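Local structure of endonuclease V (Homo sapiens, 6OZE) at residues Arg15-Val20 with Arg126-Ala131; Val43-Val48 with Ala55-Val60; Tyr71-Met76 with Leu97-Gln102; Gln113-Asp118 with Leu140-Val145. The protein cleaves RNA near inosine in a reaction that needs metal ions, being the human member of a family whose bacterial relatives act on DNA. The protein carries 4 engineered substitutions. All blocks are in the same frame, centred on the assembly; numbering follows the deposited sequence. Where two conformers were deposited one is given.

Interaction 1. Residues Arg15-Val20 with Arg126-Ala131; sequences RLKAHV and RGFGVA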
# COMPACT_ATOMS: atom_id res chain seq x y z
N ARG A 15 16.14 -10.54 5.55
CA ARG A 15 17.21 -9.54 5.42
C ARG A 15 16.63 -8.14 5.35
O ARG A 15 17.12 -7.22 6.02
CB ARG A 15 18.02 -9.81 4.14
CG ARG A 15 19.18 -8.83 3.94
CD ARG A 15 19.99 -9.14 2.66
NE ARG A 15 19.33 -8.65 1.44
CZ ARG A 15 19.69 -7.54 0.79
NH1 ARG A 15 20.67 -6.78 1.25
NH2 ARG A 15 19.07 -7.19 -0.33
N LEU A 16 15.61 -7.96 4.53
CA LEU A 16 15.06 -6.63 4.31
C LEU A 16 14.20 -6.17 5.48
O LEU A 16 14.20 -4.98 5.81
CB LEU A 16 14.26 -6.61 3.01
CG LEU A 16 15.09 -6.89 1.75
CD1 LEU A 16 14.18 -6.83 0.54
CD2 LEU A 16 16.21 -5.89 1.64
N LYS A 17 13.48 -7.10 6.12
CA LYS A 17 12.62 -6.73 7.25
C LYS A 17 13.42 -6.11 8.38
O LYS A 17 12.90 -5.28 9.14
CB LYS A 17 11.87 -7.96 7.76
CG LYS A 17 10.90 -7.70 8.91
CD LYS A 17 10.24 -9.00 9.36
CE LYS A 17 9.20 -8.76 10.43
NZ LYS A 17 8.55 -10.04 10.85
N ALA A 18 14.69 -6.51 8.53
CA ALA A 18 15.54 -5.94 9.56
C ALA A 18 15.79 -4.45 9.35
O ALA A 18 16.24 -3.77 10.28
CB ALA A 18 16.86 -6.70 9.65
N HIS A 19 15.52 -3.94 8.15
CA HIS A 19 15.70 -2.53 7.83
C HIS A 19 14.42 -1.71 7.94
O HIS A 19 14.48 -0.49 7.72
CB HIS A 19 16.30 -2.36 6.43
CG HIS A 19 17.71 -2.83 6.33
ND1 HIS A 19 18.04 -4.14 6.05
CD2 HIS A 19 18.88 -2.17 6.49
CE1 HIS A 19 19.36 -4.26 6.03
NE2 HIS A 19 19.89 -3.08 6.29
N VAL A 20 13.28 -2.33 8.25
CA VAL A 20 12.03 -1.59 8.40
C VAL A 20 12.13 -0.66 9.61
O VAL A 20 12.59 -1.05 10.68
CB VAL A 20 10.83 -2.55 8.53
CG1 VAL A 20 9.55 -1.76 8.83
CG2 VAL A 20 10.65 -3.35 7.28
N ARG A 126 4.47 -12.79 6.98
CA ARG A 126 5.81 -12.76 7.56
C ARG A 126 6.17 -11.39 8.12
O ARG A 126 7.35 -11.10 8.32
CB ARG A 126 6.83 -13.21 6.51
CG ARG A 126 8.11 -13.82 7.06
CD ARG A 126 8.83 -14.66 6.01
NE ARG A 126 8.26 -16.00 5.90
CZ ARG A 126 7.30 -16.35 5.05
NH1 ARG A 126 6.79 -15.46 4.20
NH2 ARG A 126 6.86 -17.60 5.04
N GLY A 127 5.17 -10.55 8.39
CA GLY A 127 5.46 -9.19 8.81
C GLY A 127 6.17 -8.36 7.76
O GLY A 127 6.82 -7.37 8.11
N PHE A 128 6.05 -8.73 6.48
CA PHE A 128 6.82 -8.04 5.44
C PHE A 128 6.10 -8.11 4.09
O PHE A 128 6.52 -8.79 3.14
CB PHE A 128 8.25 -8.59 5.35
CG PHE A 128 9.20 -7.66 4.65
CD1 PHE A 128 9.51 -6.43 5.22
CD2 PHE A 128 9.77 -8.01 3.44
CE1 PHE A 128 10.37 -5.56 4.59
CE2 PHE A 128 10.63 -7.13 2.80
CZ PHE A 128 10.94 -5.91 3.38
N GLY A 129 5.02 -7.35 3.96
CA GLY A 129 4.26 -7.31 2.73
C GLY A 129 4.81 -6.29 1.73
O GLY A 129 5.82 -5.63 1.96
N VAL A 130 4.07 -6.16 0.63
CA VAL A 130 4.50 -5.32 -0.49
C VAL A 130 4.84 -3.90 -0.05
O VAL A 130 5.81 -3.30 -0.53
CB VAL A 130 3.46 -5.35 -1.63
CG1 VAL A 130 2.09 -4.90 -1.11
CG2 VAL A 130 3.91 -4.50 -2.82
N ALA A 131 4.04 -3.33 0.84
CA ALA A 131 4.29 -1.94 1.23
C ALA A 131 5.61 -1.81 2.00
O ALA A 131 6.32 -0.81 1.85
CB ALA A 131 3.11 -1.41 2.07
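Lys-17 and Phe-128 run alongside one another, pointing opposite ways, and this pairing carries much of the contact between Arg15-Val20 and Arg126-Ala131. The phenyl ring, its CG anti to the backbone N (chi1 -161°), reaches Leu-16 and Lys-17 of helix 3-17 and is met there from three directions. Over one face lies the backbone: Lys-17 N stands 3.8 Å above the plane of the Phe-128 ring, offset toward the rim. At the edge and in the ring plane comes Val-20, whose CG2 is 3.5 Å from Phe-128 CE1. Leu-16 arrives obliquely, with CB 3.4 Å from Phe-128 CZ.

Beyond CG the lysine chain is extended, and it passes Gly-127 to place NZ 3.0 Å from Arg-126 O. The ammonium group donates to that carbonyl from above its plane, 39° out of it. On the way Lys-17 CE lies 3.6 Å from Gly-127 O, a buried oxygen without a hydrogen-bond partner in the model. Gly-127 has a positive phi (63°), and any CB there would collide with Lys-17 NZ.

An alanine in place of Phe-128 would probably open a gap between Leu-16 and Val-20 and strip the lysine backbone of its aromatic cover.

The ring also meets His-133, one residue of helix 130-138, which Gly-129 precedes at the N-cap position. An aromatic side chain just ahead of helix 130-138 thus packs on helix 3-17 and on the type I turn from Lys-17 to Val-20, joining them to the beta-alpha-beta unit of an RNase H-like fold.

Interaction 2. Residues Val43-Val48 with Ala55-Val60; sequences VDVSFV and ACASLV
Val-43 turns CG1 anti to its carbonyl carbon (chi1 -69°), and there it meets a branch of Leu-59, with Val-43 CG1 3.7 Å from Leu-59 CD1. Two residues on, Val-45 swings CG1 anti to the backbone N (chi1 178°), which brings it 4.0 Å from Ala-55 CB. Its other methyl, CG2, leans toward Ala-57 CB. Phe-47 completes this apolar face, its ring oblique to Ala-55.

Between the strands, Asp-44 and Ser-58 form one antiparallel hydrogen-bonded pair, with Ser-58 N 2.8 Å from Asp-44 O. Ser-46 and Cys-56 form the next, Cys-56 N lying 2.8 Å from Ser-46 O. The opposite face carries Asp-44, Ser-46, Cys-56 and Ser-58 and is largely polar. There Ser-46 OG donates to the syn lone pair of Asp-44 OD2 at 2.6 Å, and Ser-235 OG bonds both to that oxygen and to Ser-58 OG.

The hairpin of strands 39-47 and 54-63 is thus sandwiched: helix 89-106 packs on Val-43, Val-45 and Phe-47, helix 226-242 covers Asp-44 and Cys-56, and strands 115-118 and 69-78 continue the sheet beyond its two members.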
# COMPACT_ATOMS: atom_id res chain seq x y z
N VAL A 43 0.53 3.72 -5.68
CA VAL A 43 1.02 2.67 -6.59
C VAL A 43 -0.02 1.58 -6.72
O VAL A 43 -0.78 1.29 -5.78
CB VAL A 43 2.39 2.06 -6.21
CG1 VAL A 43 3.51 3.07 -6.41
CG2 VAL A 43 2.36 1.51 -4.78
N ASP A 44 -0.03 0.93 -7.90
CA ASP A 44 -0.96 -0.15 -8.17
C ASP A 44 -0.29 -1.12 -9.12
O ASP A 44 0.44 -0.70 -10.02
CB ASP A 44 -2.21 0.34 -8.90
CG ASP A 44 -3.10 -0.81 -9.35
OD1 ASP A 44 -3.73 -1.48 -8.50
OD2 ASP A 44 -3.14 -1.09 -10.56
N VAL A 45 -0.57 -2.41 -8.93
CA VAL A 45 -0.39 -3.42 -9.95
C VAL A 45 -1.72 -4.13 -10.15
O VAL A 45 -2.34 -4.56 -9.17
CB VAL A 45 0.71 -4.44 -9.58
CG1 VAL A 45 0.84 -5.51 -10.68
CG2 VAL A 45 2.02 -3.73 -9.40
N SER A 46 -2.15 -4.25 -11.40
CA SER A 46 -3.42 -4.88 -11.73
C SER A 46 -3.20 -5.88 -12.85
O SER A 46 -2.64 -5.52 -13.89
CB SER A 46 -4.43 -3.84 -12.22
OG SER A 46 -4.81 -2.99 -11.14
N PHE A 47 -3.67 -7.10 -12.65
CA PHE A 47 -3.56 -8.12 -13.68
C PHE A 47 -4.59 -7.92 -14.78
O PHE A 47 -5.71 -7.45 -14.54
CB PHE A 47 -3.73 -9.51 -13.09
CG PHE A 47 -2.64 -9.90 -12.17
CD1 PHE A 47 -2.69 -9.57 -10.83
CD2 PHE A 47 -1.53 -10.57 -12.65
CE1 PHE A 47 -1.67 -9.92 -9.97
CE2 PHE A 47 -0.51 -10.92 -11.81
CZ PHE A 47 -0.58 -10.60 -10.46
N VAL A 48 -4.19 -8.27 -16.00
CA VAL A 48 -5.13 -8.37 -17.10
C VAL A 48 -6.10 -9.50 -16.83
O VAL A 48 -5.69 -10.64 -16.54
CB VAL A 48 -4.36 -8.60 -18.41
CG1 VAL A 48 -5.32 -8.84 -19.57
CG2 VAL A 48 -3.46 -7.41 -18.68
N ALA A 55 0.23 -7.72 -16.67
CA ALA A 55 -0.34 -6.81 -15.70
C ALA A 55 0.05 -5.40 -16.09
O ALA A 55 0.84 -5.18 -17.02
CB ALA A 55 0.17 -7.13 -14.29
N CYS A 56 -0.52 -4.42 -15.39
CA CYS A 56 -0.11 -3.04 -15.52
C CYS A 56 0.36 -2.54 -14.16
O CYS A 56 -0.29 -2.81 -13.14
CB CYS A 56 -1.25 -2.16 -16.02
SG CYS A 56 -0.78 -0.47 -16.31
N ALA A 57 1.50 -1.86 -14.14
CA ALA A 57 2.02 -1.22 -12.94
C ALA A 57 1.89 0.29 -13.11
O ALA A 57 2.23 0.82 -14.18
CB ALA A 57 3.49 -1.60 -12.71
N SER A 58 1.38 0.98 -12.08
CA SER A 58 1.16 2.41 -12.17
C SER A 58 1.71 3.13 -10.95
O SER A 58 1.64 2.62 -9.82
CB SER A 58 -0.33 2.75 -12.30
OG SER A 58 -0.86 2.19 -13.51
N LEU A 59 2.23 4.33 -11.18
CA LEU A 59 2.65 5.25 -10.13
C LEU A 59 2.02 6.59 -10.40
O LEU A 59 2.12 7.12 -11.51
CB LEU A 59 4.18 5.37 -10.12
CG LEU A 59 4.78 6.54 -9.33
CD1 LEU A 59 4.52 6.33 -7.84
CD2 LEU A 59 6.27 6.64 -9.60
N VAL A 60 1.36 7.15 -9.38
CA VAL A 60 0.81 8.49 -9.46
C VAL A 60 1.36 9.31 -8.30
O VAL A 60 1.72 8.77 -7.26
CB VAL A 60 -0.73 8.53 -9.46
CG1 VAL A 60 -1.29 7.74 -10.66
CG2 VAL A 60 -1.30 8.01 -8.12

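Interaction 3. Residues Tyr71-Met76 with Leu97-Gln102; sequences YEESRM and LELVQQ
The Arg-75 guanidinium takes Leu-99 CD2 over the centre of one face, 3.9 Å above its plane, and the amide of Gln-102 at its edge. Arginine and glutamine meet tip to tip, their planes 46° apart. Gln-102 OE1 receives both terminal nitrogens, Arg-75 NH2 at 2.7 Å and Arg-75 NH1 at 2.9 Å, though both bonds are bent and weak. The glutamine reaches this far because CG is anti to the backbone N and the chain stays extended beyond it.

In the plane of the Tyr-71 ring, at its edge, lies a water that accepts a hydrogen bond from Tyr-71 OH, 2.7 Å from the water oxygen. The water donates to Leu-99 O and to Gln-102 OE1, the latter 2.6 Å from the water oxygen. Three donors therefore converge on OE1, which is likely to fix the rotation of the amide.

Segment 71-76 belongs to strand 69-78, an outermost strand of an RNase H-like sheet, and segment 97-102 of helix 89-106 crosses its face at 139°, with the axes 9.9 Å apart at closest approach.

Beside the polar cluster the packing turns aliphatic: Glu-73 CG lies 3.9 Å from Leu-99 CD2, the two side chains crossing at about a right angle. The carboxylate of Glu-73 turns to Arg-75, two residues along the same strand, in a salt bridge whose hydrogen bond, OE2 to NH1 at 2.9 Å, is bent and weak. Lys-106 NZ supplies a further partner for Tyr-71 OH.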
# COMPACT_ATOMS: atom_id res chain seq x y z
N TYR A 71 1.56 13.82 -11.44
CA TYR A 71 2.39 12.91 -12.22
C TYR A 71 1.67 11.58 -12.32
O TYR A 71 1.07 11.13 -11.35
CB TYR A 71 3.75 12.67 -11.54
CG TYR A 71 4.65 11.70 -12.28
CD1 TYR A 71 5.46 12.14 -13.29
CD2 TYR A 71 4.67 10.35 -11.95
CE1 TYR A 71 6.29 11.27 -13.98
CE2 TYR A 71 5.51 9.46 -12.64
CZ TYR A 71 6.30 9.94 -13.65
OH TYR A 71 7.15 9.08 -14.34
N GLU A 72 1.74 10.96 -13.49
CA GLU A 72 1.20 9.61 -13.63
C GLU A 72 2.01 8.85 -14.66
O GLU A 72 2.38 9.40 -15.70
CB GLU A 72 -0.28 9.62 -14.02
CG GLU A 72 -0.60 10.37 -15.29
CD GLU A 72 -2.09 10.47 -15.54
OE1 GLU A 72 -2.86 10.65 -14.57
OE2 GLU A 72 -2.50 10.35 -16.71
N GLU A 73 2.29 7.58 -14.36
CA GLU A 73 2.95 6.72 -15.33
C GLU A 73 2.43 5.30 -15.15
O GLU A 73 2.34 4.81 -14.02
CB GLU A 73 4.47 6.76 -15.15
CG GLU A 73 5.25 5.89 -16.17
CD GLU A 73 5.15 6.39 -17.61
OE1 GLU A 73 4.85 7.58 -17.83
OE2 GLU A 73 5.40 5.58 -18.52
N SER A 74 2.09 4.65 -16.27
CA SER A 74 1.60 3.28 -16.25
C SER A 74 2.39 2.49 -17.29
O SER A 74 2.72 3.03 -18.35
CB SER A 74 0.13 3.21 -16.66
OG SER A 74 -0.69 3.87 -15.70
N ARG A 75 2.70 1.24 -16.98
CA ARG A 75 3.43 0.40 -17.92
C ARG A 75 2.89 -1.02 -17.86
O ARG A 75 2.71 -1.57 -16.77
CB ARG A 75 4.93 0.39 -17.59
CG ARG A 75 5.59 1.73 -17.79
CD ARG A 75 6.84 1.59 -18.62
NE ARG A 75 8.03 1.86 -17.82
CZ ARG A 75 8.46 3.08 -17.53
NH1 ARG A 75 7.81 4.14 -17.98
NH2 ARG A 75 9.55 3.24 -16.79
N MET A 76 2.66 -1.62 -19.03
CA MET A 76 2.37 -3.04 -19.08
C MET A 76 3.63 -3.83 -18.78
O MET A 76 4.72 -3.50 -19.29
CB MET A 76 1.86 -3.46 -20.46
CG MET A 76 0.59 -2.78 -20.97
SD MET A 76 -0.83 -3.02 -19.87
CE MET A 76 -1.07 -4.78 -20.02
N LEU A 97 9.35 -0.42 -8.19
CA LEU A 97 10.62 0.24 -7.92
C LEU A 97 11.17 0.93 -9.16
O LEU A 97 11.70 2.04 -9.08
CB LEU A 97 11.62 -0.76 -7.34
CG LEU A 97 12.78 -0.18 -6.54
CD1 LEU A 97 13.24 -1.19 -5.53
CD2 LEU A 97 13.92 0.17 -7.46
N GLU A 98 11.04 0.29 -10.34
CA GLU A 98 11.50 0.89 -11.58
C GLU A 98 10.74 2.17 -11.91
O GLU A 98 11.32 3.13 -12.43
CB GLU A 98 11.35 -0.11 -12.73
CG GLU A 98 11.98 0.32 -14.02
CD GLU A 98 13.50 0.28 -13.96
OE1 GLU A 98 14.05 -0.40 -13.07
OE2 GLU A 98 14.14 0.95 -14.81
N LEU A 99 9.43 2.20 -11.64
CA LEU A 99 8.68 3.43 -11.88
C LEU A 99 9.14 4.55 -10.97
O LEU A 99 9.25 5.71 -11.40
CB LEU A 99 7.18 3.18 -11.69
CG LEU A 99 6.52 2.26 -12.72
CD1 LEU A 99 5.06 1.97 -12.30
CD2 LEU A 99 6.58 2.88 -14.09
N VAL A 100 9.40 4.24 -9.69
CA VAL A 100 9.85 5.27 -8.76
C VAL A 100 11.21 5.81 -9.19
O VAL A 100 11.45 7.02 -9.19
CB VAL A 100 9.87 4.72 -7.33
CG1 VAL A 100 10.48 5.75 -6.37
CG2 VAL A 100 8.47 4.36 -6.89
N GLN A 101 12.12 4.91 -9.61
CA GLN A 101 13.44 5.37 -10.03
C GLN A 101 13.36 6.21 -11.30
O GLN A 101 14.06 7.23 -11.42
CB GLN A 101 14.40 4.20 -10.21
CG GLN A 101 15.84 4.64 -10.43
CD GLN A 101 16.40 5.43 -9.25
OE1 GLN A 101 15.99 5.23 -8.11
NE2 GLN A 101 17.32 6.34 -9.54
N GLN A 102 12.52 5.82 -12.26
CA GLN A 102 12.31 6.65 -13.44
C GLN A 102 11.89 8.06 -13.05
O GLN A 102 12.42 9.06 -13.57
CB GLN A 102 11.26 6.03 -14.36
CG GLN A 102 10.84 6.98 -15.48
CD GLN A 102 9.58 6.54 -16.20
OE1 GLN A 102 8.85 5.67 -15.73
NE2 GLN A 102 9.32 7.15 -17.36
O HOH W 1 7.66 6.55 -13.65

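Interaction 4. Residues Gln113-Asp118 with Leu140-Val145; sequences QVLLVD and LPCVGV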
# COMPACT_ATOMS: atom_id res chain seq x y z
N GLN A 113 6.70 12.27 -1.08
CA GLN A 113 7.29 12.18 0.26
C GLN A 113 6.83 10.93 1.00
O GLN A 113 7.40 10.60 2.06
CB GLN A 113 6.93 13.43 1.06
CG GLN A 113 7.60 14.68 0.53
CD GLN A 113 6.90 15.94 0.98
OE1 GLN A 113 5.91 16.34 0.38
NE2 GLN A 113 7.40 16.56 2.05
N VAL A 114 5.82 10.24 0.47
CA VAL A 114 5.25 9.05 1.07
C VAL A 114 4.46 8.35 -0.02
O VAL A 114 3.89 9.00 -0.91
CB VAL A 114 4.34 9.44 2.28
CG1 VAL A 114 3.25 10.44 1.85
CG2 VAL A 114 3.69 8.20 2.90
N LEU A 115 4.42 7.02 0.03
CA LEU A 115 3.63 6.23 -0.91
C LEU A 115 2.51 5.54 -0.15
O LEU A 115 2.75 4.92 0.89
CB LEU A 115 4.49 5.13 -1.55
CG LEU A 115 5.66 5.55 -2.44
CD1 LEU A 115 6.40 4.28 -2.91
CD2 LEU A 115 5.14 6.33 -3.62
N LEU A 116 1.31 5.62 -0.70
CA LEU A 116 0.21 4.75 -0.30
C LEU A 116 0.18 3.59 -1.28
O LEU A 116 0.07 3.79 -2.50
CB LEU A 116 -1.12 5.50 -0.33
CG LEU A 116 -1.22 6.76 0.55
CD1 LEU A 116 -2.66 7.26 0.58
CD2 LEU A 116 -0.71 6.51 1.99
N VAL A 117 0.28 2.37 -0.75
CA VAL A 117 0.46 1.16 -1.55
C VAL A 117 -0.80 0.32 -1.45
O VAL A 117 -1.27 0.04 -0.34
CB VAL A 117 1.65 0.37 -1.01
CG1 VAL A 117 1.85 -0.92 -1.81
CG2 VAL A 117 2.88 1.22 -1.08
N ASP A 118 -1.34 -0.08 -2.60
CA ASP A 118 -2.42 -1.05 -2.60
C ASP A 118 -1.85 -2.41 -2.22
O ASP A 118 -1.37 -3.15 -3.08
CB ASP A 118 -3.11 -1.10 -3.96
CG ASP A 118 -4.33 -2.01 -3.97
OD1 ASP A 118 -4.63 -2.66 -2.94
OD2 ASP A 118 -5.01 -2.08 -5.01
N LEU A 140 11.53 5.10 1.14
CA LEU A 140 10.51 6.12 1.24
C LEU A 140 9.50 5.71 2.31
O LEU A 140 9.22 4.52 2.49
CB LEU A 140 9.75 6.27 -0.08
CG LEU A 140 10.46 6.94 -1.26
CD1 LEU A 140 9.58 6.86 -2.50
CD2 LEU A 140 10.81 8.39 -0.92
N PRO A 141 8.95 6.67 3.04
CA PRO A 141 7.79 6.37 3.88
C PRO A 141 6.71 5.71 3.05
O PRO A 141 6.38 6.16 1.94
CB PRO A 141 7.36 7.76 4.37
CG PRO A 141 8.63 8.56 4.37
CD PRO A 141 9.36 8.09 3.13
N CYS A 142 6.20 4.58 3.54
CA CYS A 142 5.19 3.83 2.81
C CYS A 142 4.14 3.32 3.77
O CYS A 142 4.46 2.89 4.89
CB CYS A 142 5.79 2.61 2.09
SG CYS A 142 6.66 2.95 0.56
N VAL A 143 2.89 3.35 3.32
CA VAL A 143 1.73 2.88 4.07
C VAL A 143 1.05 1.79 3.27
O VAL A 143 0.78 1.97 2.07
CB VAL A 143 0.75 4.04 4.30
CG1 VAL A 143 -0.52 3.54 5.01
CG2 VAL A 143 1.42 5.15 5.08
N GLY A 144 0.75 0.67 3.92
CA GLY A 144 -0.05 -0.36 3.30
C GLY A 144 -1.53 -0.07 3.47
O GLY A 144 -2.01 0.11 4.60
N VAL A 145 -2.26 0.03 2.36
CA VAL A 145 -3.70 0.26 2.36
C VAL A 145 -4.33 -0.95 1.71
O VAL A 145 -4.25 -1.12 0.48
CB VAL A 145 -4.08 1.54 1.59
CG1 VAL A 145 -5.59 1.76 1.60
CG2 VAL A 145 -3.32 2.74 2.15
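Leu-115 and Leu-140 cross over one face of the parallel strand pair in an ordinary apolar touch, Leu-115 CD1 lying 4.1 Å from Leu-140 CD1. Leu-115 CG is anti to the carbonyl carbon (chi1 -64°), on course for both Leu-140 and Cys-142. The sulphur, in the one of two conformers considered, adds a touch to the same side chain. An alanine at Leu-115 would probably open a gap on this face and leave Leu-140 CD1 without its mate across the strands.

The other face is packed tightly: Leu-116 and Val-143 run alongside in the same direction, with Leu-116 CD2 3.7 Å from Val-143 CB. Helix 209-218 covers both. Backbone bonds hold the strands close in the alternating parallel pattern, as when Val-143 N donates to Leu-115 O at 2.9 Å and Val-117 N to Val-143 O at 2.9 Å.

At the Asp-118 end the contact slackens and solvent comes nearer. Asp-118 offers Val-145 little more than a CA-H...O contact, Asp-118 CA to Val-145 O at 3.6 Å, and its carboxylate turns to Lys-147 instead. At the other end the backbone stays close, Gln-113 O lying 3.3 Å from Pro-141 CG, while the Gln-113 amide turns to the backbone of Gly-36, Gln-38 and Arg-39.

Adjacent parallel strands joined through helix 130-138 make a beta-alpha-beta crossover, here at the centre of the RNase H-like sheet.

Three of the contacts reach one sheet. Interactions 2 and 3 lie on neighbouring strands, 54-63 and 69-78, where Ser-58 OG and Ser-74 OG, 2.8 Å apart, are probably hydrogen-bonded. Interaction 4 continues the sheet beyond interaction 2 through a probable hydrogen bond, Val-43 N to Leu-116 O at 3.2 Å. Interaction 1 lies off the sheet, its centre about 14 Å from that of interaction 4, yet Ala-131 CB packs 3.6 Å from Gly-144 CA. Where interactions 2 and 4 meet, Asp-44 OD1 and Asp-118 OD2 are 3.8 Å apart; such an acidic pair is consistent with the metal-dependent active site of RNase H-like nucleases. The sodium ions bind other residues, one lying about 7 Å from the Gln-113 side chain.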